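Local coordinates for L-glyceraldehyde 3-phosphate reductase (Clostridium beijerinckii, PDB 6HG6), which binds NADPH and probably uses it to reduce aldehydes such as furfural, as an aldo-keto reductase of the TIM-barrel type, at residues Met45-Leu48 and Cys49-Ala52; Pro142-Pro145 and Leu146-Met150. One frame throughout, in Å; residues are numbered along the deposited sequence.

Contact 1 (Met45-Leu48 and Cys49-Ala52); sequences MKEL and CFTA
Within helix 42-54, which links strands 28-31 and 59-61 in a beta-alpha-beta unit of the barrel, K46 and F50 run side by side one turn apart. The evidence for their packing is a CH-pi contact: K46 CB lies 4.3 Å from the centroid of the F50 ring and 29° off the ring normal, therefore off-centre. Further out, the lysine chain bends at chi3, which returns its CE to 3.9 Å from F50 CE2. K46 O sits over a face of the same ring, 3.1 Å from F50 CG, while accepting the helical bond from F50 N. E47 comes to the ring differently: its OE2 stands at the edge, near the ring plane, 3.8 Å from F50 CD2, with carboxylate and ring planes 85° apart. F50 also stacks on Y3 from the N-terminal segment, and both K46 and F50 touch D84 of helix 72-85. One residue after F50, T51 turns its hydroxyl back along the helix (chi1 -58°), where OG1 donates to E47 O over 2.6 Å. T51 N donates to that oxygen as well, at 2.8 Å, from the opposite face of the carbonyl plane. E47 O is thus gripped by two donors of one residue, an arrangement that fixes the threonine hydroxyl's rotation and satisfies its donor within the helix.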
ATOM      1  N   MET A  45       1.861 -11.561  14.672  1.00 28.56           N
ATOM      2  CA  MET A  45       1.732 -11.385  13.202  1.00 27.08           C
ATOM      3  C   MET A  45       0.469 -12.099  12.722  1.00 26.72           C
ATOM      4  O   MET A  45      -0.249 -11.517  11.901  1.00 24.85           O
ATOM      5  CB  MET A  45       2.922 -11.983  12.450  1.00 26.32           C
ATOM      6  CG  MET A  45       4.202 -11.269  12.769  1.00 26.77           C
ATOM      7  SD  MET A  45       5.552 -11.933  11.750  1.00 25.83           S
ATOM      8  CE  MET A  45       6.319 -13.077  12.879  1.00 28.43           C
ATOM      9  N   LYS A  46       0.254 -13.333  13.168  1.00 28.42           N
ATOM     10  CA  LYS A  46      -0.968 -14.097  12.799  1.00 30.25           C
ATOM     11  C   LYS A  46      -2.196 -13.310  13.198  1.00 30.28           C
ATOM     12  O   LYS A  46      -3.078 -13.162  12.354  1.00 28.85           O
ATOM     13  CB  LYS A  46      -1.055 -15.465  13.471  1.00 33.40           C
ATOM     14  CG  LYS A  46      -0.292 -16.571  12.775  1.00 35.44           C
ATOM     15  CD  LYS A  46      -0.098 -17.786  13.634  1.00 39.22           C
ATOM     16  CE  LYS A  46      -1.347 -18.291  14.301  1.00 42.50           C
ATOM     17  NZ  LYS A  46      -1.035 -19.264  15.379  1.00 45.87           N
ATOM     18  N   GLU A  47      -2.250 -12.831  14.440  1.00 31.80           N
ATOM     19  CA  GLU A  47      -3.434 -12.105  14.953  1.00 32.49           C
ATOM     20  C   GLU A  47      -3.648 -10.847  14.137  1.00 29.26           C
ATOM     21  O   GLU A  47      -4.822 -10.490  13.899  1.00 28.42           O
ATOM     22  CB  GLU A  47      -3.318 -11.819  16.453  1.00 36.44           C
ATOM     23  CG  GLU A  47      -3.472 -13.077  17.248  1.00 41.11           C
ATOM     24  CD  GLU A  47      -4.787 -13.819  17.013  1.00 45.05           C
ATOM     25  OE1 GLU A  47      -5.840 -13.139  16.972  1.00 47.61           O
ATOM     26  OE2 GLU A  47      -4.753 -15.081  16.853  1.00 49.15           O
ATOM     27  N   LEU A  48      -2.587 -10.189  13.689  1.00 26.97           N
ATOM     28  CA  LEU A  48      -2.762  -8.951  12.892  1.00 25.75           C
ATOM     29  C   LEU A  48      -3.413  -9.318  11.551  1.00 24.11           C
ATOM     30  O   LEU A  48      -4.368  -8.633  11.141  1.00 23.23           O
ATOM     31  CB  LEU A  48      -1.426  -8.239  12.652  1.00 25.33           C
ATOM     32  CG  LEU A  48      -0.840  -7.510  13.847  1.00 26.91           C
ATOM     33  CD1 LEU A  48       0.541  -6.947  13.495  1.00 26.67           C
ATOM     34  CD2 LEU A  48      -1.767  -6.406  14.278  1.00 27.90           C
ATOM     35  N   CYS A  49      -2.940 -10.372  10.915  1.00 23.59           N
ATOM     36  CA  CYS A  49      -3.482 -10.821   9.608  1.00 22.75           C
ATOM     37  C   CYS A  49      -4.935 -11.264   9.768  1.00 22.90           C
ATOM     38  O   CYS A  49      -5.740 -10.872   8.946  1.00 21.47           O
ATOM     39  CB  CYS A  49      -2.640 -11.931   9.015  1.00 23.11           C
ATOM     40  SG  CYS A  49      -1.035 -11.303   8.452  1.00 24.45           S
ATOM     41  N   PHE A  50      -5.220 -12.078  10.769  1.00 23.50           N
ATOM     42  CA  PHE A  50      -6.561 -12.597  11.052  1.00 24.96           C
ATOM     43  C   PHE A  50      -7.486 -11.410  11.320  1.00 25.01           C
ATOM     44  O   PHE A  50      -8.628 -11.400  10.818  1.00 24.85           O
ATOM     45  CB  PHE A  50      -6.549 -13.546  12.248  1.00 27.40           C
ATOM     46  CG  PHE A  50      -5.705 -14.786  12.065  1.00 27.84           C
ATOM     47  CD1 PHE A  50      -5.388 -15.274  10.809  1.00 27.10           C
ATOM     48  CD2 PHE A  50      -5.389 -15.553  13.180  1.00 30.04           C
ATOM     49  CE1 PHE A  50      -4.614 -16.420  10.661  1.00 27.79           C
ATOM     50  CE2 PHE A  50      -4.660 -16.720  13.034  1.00 30.28           C
ATOM     51  CZ  PHE A  50      -4.301 -17.162  11.779  1.00 28.94           C
ATOM     52  N   THR A  51      -7.047 -10.446  12.136  1.00 24.78           N
ATOM     53  CA  THR A  51      -7.870  -9.254  12.439  1.00 25.06           C
ATOM     54  C   THR A  51      -8.159  -8.503  11.138  1.00 23.54           C
ATOM     55  O   THR A  51      -9.312  -8.154  10.912  1.00 23.81           O
ATOM     56  CB  THR A  51      -7.200  -8.343  13.471  1.00 25.67           C
ATOM     57  OG1 THR A  51      -6.984  -9.151  14.626  1.00 26.69           O
ATOM     58  CG2 THR A  51      -8.058  -7.149  13.790  1.00 26.44           C
ATOM     59  N   ALA A  52      -7.163  -8.322  10.278  1.00 22.70           N
ATOM     60  CA  ALA A  52      -7.310  -7.589   9.016  1.00 21.54           C
ATOM     61  C   ALA A  52      -8.395  -8.275   8.164  1.00 21.16           C
ATOM     62  O   ALA A  52      -9.378  -7.628   7.764  1.00 21.14           O
ATOM     63  CB  ALA A  52      -6.007  -7.548   8.287  1.00 21.18           C
TER

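Contact 2 (Pro142-Pro145 and Leu146-Met150)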
ATOM      1  N   PRO A 142      16.108   5.449 -13.425  1.00 28.44           N
ATOM      2  CA  PRO A 142      16.406   6.192 -14.641  1.00 30.06           C
ATOM      3  C   PRO A 142      17.661   5.675 -15.351  1.00 30.19           C
ATOM      4  O   PRO A 142      17.879   6.092 -16.459  1.00 31.13           O
ATOM      5  CB  PRO A 142      16.552   7.643 -14.145  1.00 33.32           C
ATOM      6  CG  PRO A 142      16.954   7.487 -12.671  1.00 33.04           C
ATOM      7  CD  PRO A 142      16.209   6.264 -12.197  1.00 30.40           C
ATOM      8  N   ASP A 143      18.428   4.771 -14.735  1.00 28.81           N
ATOM      9  CA  ASP A 143      19.666   4.214 -15.340  1.00 29.61           C
ATOM     10  C   ASP A 143      19.386   2.900 -16.088  1.00 27.73           C
ATOM     11  O   ASP A 143      20.326   2.358 -16.667  1.00 27.95           O
ATOM     12  CB  ASP A 143      20.765   4.109 -14.284  1.00 31.18           C
ATOM     13  CG  ASP A 143      21.152   5.492 -13.755  1.00 34.21           C
ATOM     14  OD1 ASP A 143      21.495   6.388 -14.580  1.00 35.80           O
ATOM     15  OD2 ASP A 143      20.984   5.723 -12.546  1.00 37.10           O
ATOM     16  N   THR A 144      18.178   2.351 -16.000  1.00 26.05           N
ATOM     17  CA  THR A 144      17.751   1.164 -16.803  1.00 24.72           C
ATOM     18  C   THR A 144      16.677   1.657 -17.759  1.00 24.65           C
ATOM     19  O   THR A 144      15.765   2.367 -17.331  1.00 23.31           O
ATOM     20  CB  THR A 144      17.158   0.050 -15.945  1.00 23.56           C
ATOM     21  OG1 THR A 144      18.148  -0.406 -15.022  1.00 24.35           O
ATOM     22  CG2 THR A 144      16.662  -1.143 -16.744  1.00 22.97           C
ATOM     23  N   PRO A 145      16.693   1.264 -19.045  1.00 24.95           N
ATOM     24  CA  PRO A 145      15.615   1.664 -19.948  1.00 25.40           C
ATOM     25  C   PRO A 145      14.285   1.198 -19.355  1.00 22.63           C
ATOM     26  O   PRO A 145      14.147   0.079 -18.839  1.00 21.06           O
ATOM     27  CB  PRO A 145      15.957   0.984 -21.288  1.00 26.26           C
ATOM     28  CG  PRO A 145      17.420   0.695 -21.189  1.00 26.58           C
ATOM     29  CD  PRO A 145      17.693   0.420 -19.719  1.00 25.49           C
ATOM     30  N   LEU A 146      13.302   2.097 -19.368  1.00 22.65           N
ATOM     31  CA  LEU A 146      11.983   1.768 -18.822  1.00 21.77           C
ATOM     32  C   LEU A 146      11.434   0.521 -19.524  1.00 20.76           C
ATOM     33  O   LEU A 146      10.821  -0.302 -18.867  1.00 19.74           O
ATOM     34  CB  LEU A 146      11.064   2.971 -19.019  1.00 22.92           C
ATOM     35  CG  LEU A 146       9.671   2.808 -18.420  1.00 22.44           C
ATOM     36  CD1 LEU A 146       9.696   2.508 -16.930  1.00 22.04           C
ATOM     37  CD2 LEU A 146       8.860   4.071 -18.672  1.00 23.57           C
ATOM     38  N   GLU A 147      11.712   0.388 -20.816  0.50 21.55           N
ATOM     39  CA  GLU A 147      11.274  -0.776 -21.636  0.50 21.40           C
ATOM     40  C   GLU A 147      11.776  -2.100 -21.026  0.50 20.10           C
ATOM     41  O   GLU A 147      11.069  -3.123 -21.140  0.50 19.18           O
ATOM     42  CB  GLU A 147      11.787  -0.558 -23.057  0.50 22.78           C
ATOM     43  CG  GLU A 147      11.209   0.672 -23.765  0.50 24.50           C
ATOM     44  CD  GLU A 147      11.690   2.091 -23.434  0.50 25.23           C
ATOM     45  OE1 GLU A 147      12.704   2.266 -22.695  0.50 23.67           O
ATOM     46  OE2 GLU A 147      11.012   3.051 -23.962  0.50 26.94           O
ATOM     47  N   GLU A 148      12.976  -2.115 -20.443  1.00 20.09           N
ATOM     48  CA  GLU A 148      13.558  -3.328 -19.815  1.00 18.92           C
ATOM     49  C   GLU A 148      12.803  -3.660 -18.544  1.00 17.87           C
ATOM     50  O   GLU A 148      12.463  -4.837 -18.355  1.00 17.31           O
ATOM     51  CB  GLU A 148      15.061  -3.212 -19.585  1.00 19.66           C
ATOM     52  CG  GLU A 148      15.619  -4.436 -18.882  1.00 19.20           C
ATOM     53  CD  GLU A 148      17.146  -4.469 -18.754  1.00 20.10           C
ATOM     54  OE1 GLU A 148      17.852  -3.735 -19.501  1.00 21.71           O
ATOM     55  OE2 GLU A 148      17.624  -5.238 -17.908  1.00 19.84           O
ATOM     56  N   SER A 149      12.580  -2.692 -17.653  1.00 17.54           N
ATOM     57  CA  SER A 149      11.881  -2.927 -16.374  1.00 16.81           C
ATOM     58  C   SER A 149      10.427  -3.347 -16.637  1.00 16.44           C
ATOM     59  O   SER A 149       9.932  -4.292 -16.014  1.00 15.50           O
ATOM     60  CB  SER A 149      11.963  -1.708 -15.472  1.00 17.21           C
ATOM     61  OG  SER A 149      13.298  -1.263 -15.336  1.00 17.86           O
ATOM     62  N   MET A 150       9.780  -2.699 -17.586  1.00 17.41           N
ATOM     63  CA  MET A 150       8.359  -2.994 -17.884  1.00 17.66           C
ATOM     64  C   MET A 150       8.255  -4.364 -18.581  1.00 17.37           C
ATOM     65  O   MET A 150       7.334  -5.128 -18.246  1.00 16.36           O
ATOM     66  CB  MET A 150       7.730  -1.881 -18.730  1.00 18.84           C
ATOM     67  CG  MET A 150       7.616  -0.529 -17.985  1.00 19.24           C
ATOM     68  SD  MET A 150       6.791  -0.600 -16.366  1.00 19.96           S
ATOM     69  CE  MET A 150       8.173  -0.776 -15.232  1.00 19.24           C
TER
HETATM   70  O   HOH W   1      13.472   1.386 -15.542  1.00 20.90           O
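T144 and S149 meet where the loop after strand 132-137 turns into helix 146-158, with T144 CG2 packed 3.6 Å from S149 OG. The same methyl stands 3.9 Å from E148 CB, and the threonine and glutamate side chains cross at about a right angle. Two torsions explain the closeness: T144 CG2 points anti to its own nitrogen, beside the carbonyl carbon, while chi1 of 177° carries the extended E148 chain past that methyl. This inner side is also tied by polar bonds. A water donates to T144 O and, at 2.7 Å, to S149 OG, bridging loop and helix; S149 OG is bonded to G111 O besides, E148 OE2 to R113 N, and T144 OG1 to D141 OD2. Toward solvent the packing thins. P145 and E147 are exposed, and the proline ring meets the next glutamate only loosely, with P145 CD and E148 OE1 4.2 Å apart. P145 O holds the first turn modestly: E148 N donates over 3.0 Å at an N-H...O angle of 133°, from above the carbonyl plane, and S149 N adds a weak bond of 3.4 Å. With P145 in the N-cap position, having no side-chain hydroxyl or carboxylate to cap with, this is a helix N-terminus with proline at the N-cap, in a beta-alpha loop of the TIM barrel.

In the fold
The two contacts belong to one closed barrel of eight parallel strands but lie on opposite sides of the chain's centre, with their own centres 37 Å apart and their nearest atoms about 28 Å apart. Contact 1 comes first along the chain, inside helix 42-54 between the first and second barrel strands; contact 2 follows, at the start of helix 146-158 between the fourth and fifth. They share no helix and do not touch. Contact 1 is largely buried, and the side chain of L48 lies about 8 Å from NADPH, whereas 142-150 is a surface contact away from the NADPH-binding residues. Both are thus local contacts on separate helices of one barrel, the first near the cofactor and the second at the surface.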